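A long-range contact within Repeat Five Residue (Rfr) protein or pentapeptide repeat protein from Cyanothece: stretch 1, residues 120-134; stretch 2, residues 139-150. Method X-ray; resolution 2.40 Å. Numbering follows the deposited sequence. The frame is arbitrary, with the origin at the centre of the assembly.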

# COMPACT_ATOMS: atom_id res chain seq x y z
N ASN A 120 -13.34 -6.90 -3.62
CA ASN A 120 -13.34 -8.07 -2.74
C ASN A 120 -12.38 -7.96 -1.57
O ASN A 120 -12.09 -8.94 -0.89
N ALA A 121 -11.89 -6.75 -1.32
CA ALA A 121 -10.97 -6.56 -0.22
C ALA A 121 -11.72 -6.66 1.11
O ALA A 121 -12.90 -6.33 1.19
N ASN A 122 -11.02 -7.12 2.14
CA ASN A 122 -11.61 -7.24 3.47
C ASN A 122 -11.25 -6.02 4.33
O ASN A 122 -10.09 -5.85 4.72
N LEU A 123 -12.25 -5.20 4.63
CA LEU A 123 -12.04 -4.00 5.44
C LEU A 123 -12.66 -4.09 6.83
O LEU A 123 -12.97 -3.06 7.44
N ARG A 124 -12.84 -5.31 7.34
CA ARG A 124 -13.42 -5.51 8.66
C ARG A 124 -12.55 -4.89 9.75
O ARG A 124 -11.37 -5.23 9.87
N GLY A 125 -13.13 -3.99 10.53
CA GLY A 125 -12.39 -3.36 11.60
C GLY A 125 -11.37 -2.34 11.14
O GLY A 125 -10.72 -1.69 11.97
N ALA A 126 -11.22 -2.19 9.83
CA ALA A 126 -10.25 -1.23 9.29
C ALA A 126 -10.71 0.19 9.53
O ALA A 126 -11.91 0.45 9.58
N ILE A 127 -9.78 1.12 9.70
CA ILE A 127 -10.18 2.50 9.91
C ILE A 127 -9.87 3.34 8.66
O ILE A 127 -8.72 3.45 8.24
N LEU A 128 -10.91 3.90 8.03
CA LEU A 128 -10.71 4.70 6.82
C LEU A 128 -11.04 6.19 6.93
O LEU A 128 -11.39 6.83 5.95
N THR A 129 -10.89 6.73 8.13
CA THR A 129 -11.15 8.13 8.41
C THR A 129 -10.30 9.08 7.55
O THR A 129 -9.09 8.89 7.44
N GLY A 130 -10.94 10.09 6.98
CA GLY A 130 -10.24 11.06 6.16
C GLY A 130 -9.66 10.53 4.86
O GLY A 130 -8.85 11.20 4.22
N VAL A 131 -10.08 9.34 4.45
CA VAL A 131 -9.57 8.75 3.22
C VAL A 131 -10.17 9.36 1.95
O VAL A 131 -11.36 9.66 1.89
N ASN A 132 -9.33 9.55 0.93
CA ASN A 132 -9.79 10.09 -0.35
C ASN A 132 -10.28 8.91 -1.19
O ASN A 132 -9.47 8.13 -1.70
N LEU A 133 -11.60 8.78 -1.33
CA LEU A 133 -12.21 7.69 -2.08
C LEU A 133 -12.69 8.12 -3.46
O LEU A 133 -13.68 7.60 -3.98
N GLU A 134 -11.98 9.07 -4.06
CA GLU A 134 -12.34 9.58 -5.38
C GLU A 134 -12.00 8.57 -6.47
O GLU A 134 -10.83 8.31 -6.74
N LYS A 139 -16.17 -2.28 -5.01
CA LYS A 139 -17.04 -3.40 -5.30
C LYS A 139 -16.68 -4.66 -4.51
O LYS A 139 -15.52 -5.08 -4.49
N GLY A 140 -17.68 -5.25 -3.84
CA GLY A 140 -17.47 -6.47 -3.08
C GLY A 140 -16.69 -6.43 -1.78
O GLY A 140 -16.40 -7.49 -1.22
N ILE A 141 -16.34 -5.25 -1.29
CA ILE A 141 -15.59 -5.16 -0.04
C ILE A 141 -16.42 -5.71 1.13
O ILE A 141 -17.64 -5.74 1.07
N GLU A 142 -15.74 -6.15 2.18
CA GLU A 142 -16.40 -6.69 3.35
C GLU A 142 -16.17 -5.73 4.52
O GLU A 142 -15.06 -5.21 4.69
N THR A 143 -17.21 -5.48 5.30
CA THR A 143 -17.09 -4.58 6.44
C THR A 143 -17.85 -5.12 7.64
O THR A 143 -18.45 -6.19 7.57
N ASP A 144 -17.82 -4.39 8.75
CA ASP A 144 -18.53 -4.80 9.94
C ASP A 144 -18.75 -3.59 10.84
O ASP A 144 -18.39 -2.47 10.47
N LYS A 145 -19.33 -3.81 12.01
CA LYS A 145 -19.59 -2.69 12.92
C LYS A 145 -18.30 -2.01 13.37
O LYS A 145 -18.32 -0.86 13.80
N ASN A 146 -17.18 -2.73 13.27
CA ASN A 146 -15.88 -2.21 13.68
C ASN A 146 -15.21 -1.32 12.62
O ASN A 146 -14.29 -0.57 12.92
N THR A 147 -15.68 -1.43 11.37
CA THR A 147 -15.15 -0.64 10.27
C THR A 147 -15.52 0.81 10.52
O THR A 147 -16.69 1.14 10.71
N VAL A 148 -14.52 1.68 10.52
CA VAL A 148 -14.73 3.10 10.77
C VAL A 148 -14.55 3.90 9.50
O VAL A 148 -13.53 3.79 8.84
N TRP A 149 -15.54 4.72 9.16
CA TRP A 149 -15.48 5.54 7.95
C TRP A 149 -15.31 7.02 8.24
O TRP A 149 -14.85 7.78 7.39
N ASP A 150 -15.70 7.43 9.45
CA ASP A 150 -15.61 8.83 9.86
C ASP A 150 -14.94 9.00 11.22
O ASP A 150 -14.78 7.99 11.93
OXT ASP A 150 -14.60 10.16 11.55

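The strongest side-chain interaction between the stretches is a salt bridge: Glu-142 (chi1 m, chi2 t) points toward stretch 1, and its OE1 lies 2.6 Å from Arg-124 NH1 and 2.7 Å from Arg-124 NH2. The arginine leaves its backbone sideways, but an m, t, t course brings its end nearer, where Glu-142 CB covers one face of the guanidinium. Within the same stretch, Asn-122 (chi1 t) accepts at OD1 a hydrogen bond from Arg-124 N (3.0 Å) and a weak one from Arg-124 NH1 (3.0 Å). Asp-144, in the p rotamer, also points toward stretch 1 and accepts a hydrogen bond from Gly-125 N at OD1 (3.0 Å). Nearby, Thr-147 (m) places OG1 2.8 Å from Leu-123 O, close to the turn that runs from Leu-123 to Ala-126.

Beyond this polar cluster the packing is apolar. Leu-123 (m, p) sets CD2 4.2 Å from Ile-141 CD1 and 4.3 Å from Trp-149 CH2, so one methyl joins both partners. Trp-149 starts away, yet its m rotamer returns the indole to stretch 1: CZ3 lies 4.2 Å from Leu-128 CD2 and 4.0 Å from Leu-133 CD1, the latter at the ring edge. Water 1 donates to Leu-128 O (2.9 Å) and Trp-149 O (2.6 Å), linking the two backbones.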

# COMPACT_ATOMS: atom_id res chain seq x y z
CB ASN A 120 -13.00 -9.32 -3.55
CG ASN A 120 -13.97 -9.53 -4.69
OD1 ASN A 120 -15.16 -9.28 -4.54
ND2 ASN A 120 -13.47 -10.00 -5.82
CB ALA A 121 -10.29 -5.21 -0.34
CB ASN A 122 -11.11 -8.51 4.17
CG ASN A 122 -11.63 -8.64 5.59
OD1 ASN A 122 -12.62 -8.00 5.96
ND2 ASN A 122 -10.97 -9.47 6.40
CB LEU A 123 -12.60 -2.78 4.72
CG LEU A 123 -11.76 -2.18 3.60
CD1 LEU A 123 -11.41 -3.24 2.58
CD2 LEU A 123 -12.55 -1.06 2.94
CB ARG A 124 -13.58 -6.99 8.97
CG ARG A 124 -14.67 -7.69 8.20
CD ARG A 124 -14.83 -9.12 8.66
NE ARG A 124 -15.88 -9.81 7.92
CZ ARG A 124 -15.72 -10.33 6.71
NH1 ARG A 124 -14.55 -10.27 6.10
NH2 ARG A 124 -16.75 -10.91 6.10
CB ALA A 126 -10.07 -1.47 7.81
CB ILE A 127 -9.54 3.10 11.23
CG1 ILE A 127 -8.53 4.20 10.92
CG2 ILE A 127 -8.91 2.00 12.08
CD1 ILE A 127 -9.16 5.56 10.86
CB LEU A 128 -11.48 4.08 5.64
CG LEU A 128 -11.08 2.64 5.30
CD1 LEU A 128 -11.98 1.70 6.08
CD2 LEU A 128 -11.23 2.37 3.81
CB THR A 129 -10.86 8.44 9.88
OG1 THR A 129 -11.56 7.52 10.70
CG2 THR A 129 -11.29 9.85 10.22
CB VAL A 131 -9.83 7.24 3.19
CG1 VAL A 131 -9.54 6.69 1.80
CG2 VAL A 131 -8.95 6.54 4.21
CB ASN A 132 -8.65 10.84 -1.06
CG ASN A 132 -9.04 11.31 -2.46
OD1 ASN A 132 -10.22 11.44 -2.78
ND2 ASN A 132 -8.04 11.59 -3.29
CB LEU A 133 -13.39 7.12 -1.29
CG LEU A 133 -13.07 6.51 0.07
CD1 LEU A 133 -14.35 6.18 0.82
CD2 LEU A 133 -12.22 5.26 -0.13
CB GLU A 134 -11.62 10.90 -5.68
CG GLU A 134 -12.17 11.61 -6.90
CD GLU A 134 -11.38 12.85 -7.28
OE1 GLU A 134 -11.09 13.69 -6.38
OE2 GLU A 134 -11.05 13.00 -8.48
CB LYS A 139 -16.99 -3.70 -6.80
CG LYS A 139 -17.70 -4.99 -7.20
CD LYS A 139 -17.38 -5.39 -8.63
CE LYS A 139 -17.94 -6.78 -8.92
NZ LYS A 139 -17.46 -7.34 -10.21
CB ILE A 141 -15.20 -3.70 0.30
CG1 ILE A 141 -16.45 -2.82 0.39
CG2 ILE A 141 -14.26 -3.15 -0.75
CD1 ILE A 141 -16.17 -1.40 0.82
CB GLU A 142 -15.83 -8.06 3.69
CG GLU A 142 -15.84 -9.05 2.52
CD GLU A 142 -15.04 -10.32 2.80
OE1 GLU A 142 -15.38 -11.05 3.76
OE2 GLU A 142 -14.06 -10.59 2.06
CB THR A 143 -17.62 -3.17 6.11
OG1 THR A 143 -18.98 -3.26 5.66
CG2 THR A 143 -16.78 -2.52 5.02
CB ASP A 144 -17.75 -5.88 10.69
CG ASP A 144 -16.38 -5.42 11.14
OD1 ASP A 144 -16.05 -4.23 10.95
OD2 ASP A 144 -15.63 -6.25 11.70
CB LYS A 145 -20.37 -3.19 14.14
CG LYS A 145 -19.64 -4.21 14.99
CD LYS A 145 -20.40 -4.55 16.26
CE LYS A 145 -19.64 -5.55 17.12
NZ LYS A 145 -20.36 -5.91 18.36
CB ASN A 146 -14.95 -3.36 14.04
CG ASN A 146 -15.42 -4.12 15.27
OD1 ASN A 146 -15.47 -5.35 15.27
ND2 ASN A 146 -15.75 -3.38 16.33
CB THR A 147 -15.76 -1.08 8.92
OG1 THR A 147 -15.39 -2.44 8.64
CG2 THR A 147 -15.28 -0.18 7.79
CB VAL A 148 -13.72 3.59 11.83
CG1 VAL A 148 -13.97 5.06 12.15
CG2 VAL A 148 -13.83 2.73 13.07
CB TRP A 149 -16.73 5.34 7.10
CG TRP A 149 -16.91 3.95 6.57
CD1 TRP A 149 -17.58 2.92 7.16
CD2 TRP A 149 -16.38 3.44 5.33
NE1 TRP A 149 -17.51 1.79 6.36
CE2 TRP A 149 -16.78 2.08 5.24
CE3 TRP A 149 -15.61 3.99 4.30
CZ2 TRP A 149 -16.44 1.27 4.15
CZ3 TRP A 149 -15.27 3.18 3.22
CH2 TRP A 149 -15.68 1.84 3.15
CB ASP A 150 -17.00 9.44 9.91
CG ASP A 150 -17.61 9.62 8.54
OD1 ASP A 150 -17.06 10.43 7.75
OD2 ASP A 150 -18.63 8.95 8.26
O HOH W 1 -14.09 7.29 4.93
O HOH W 2 -13.81 10.28 7.02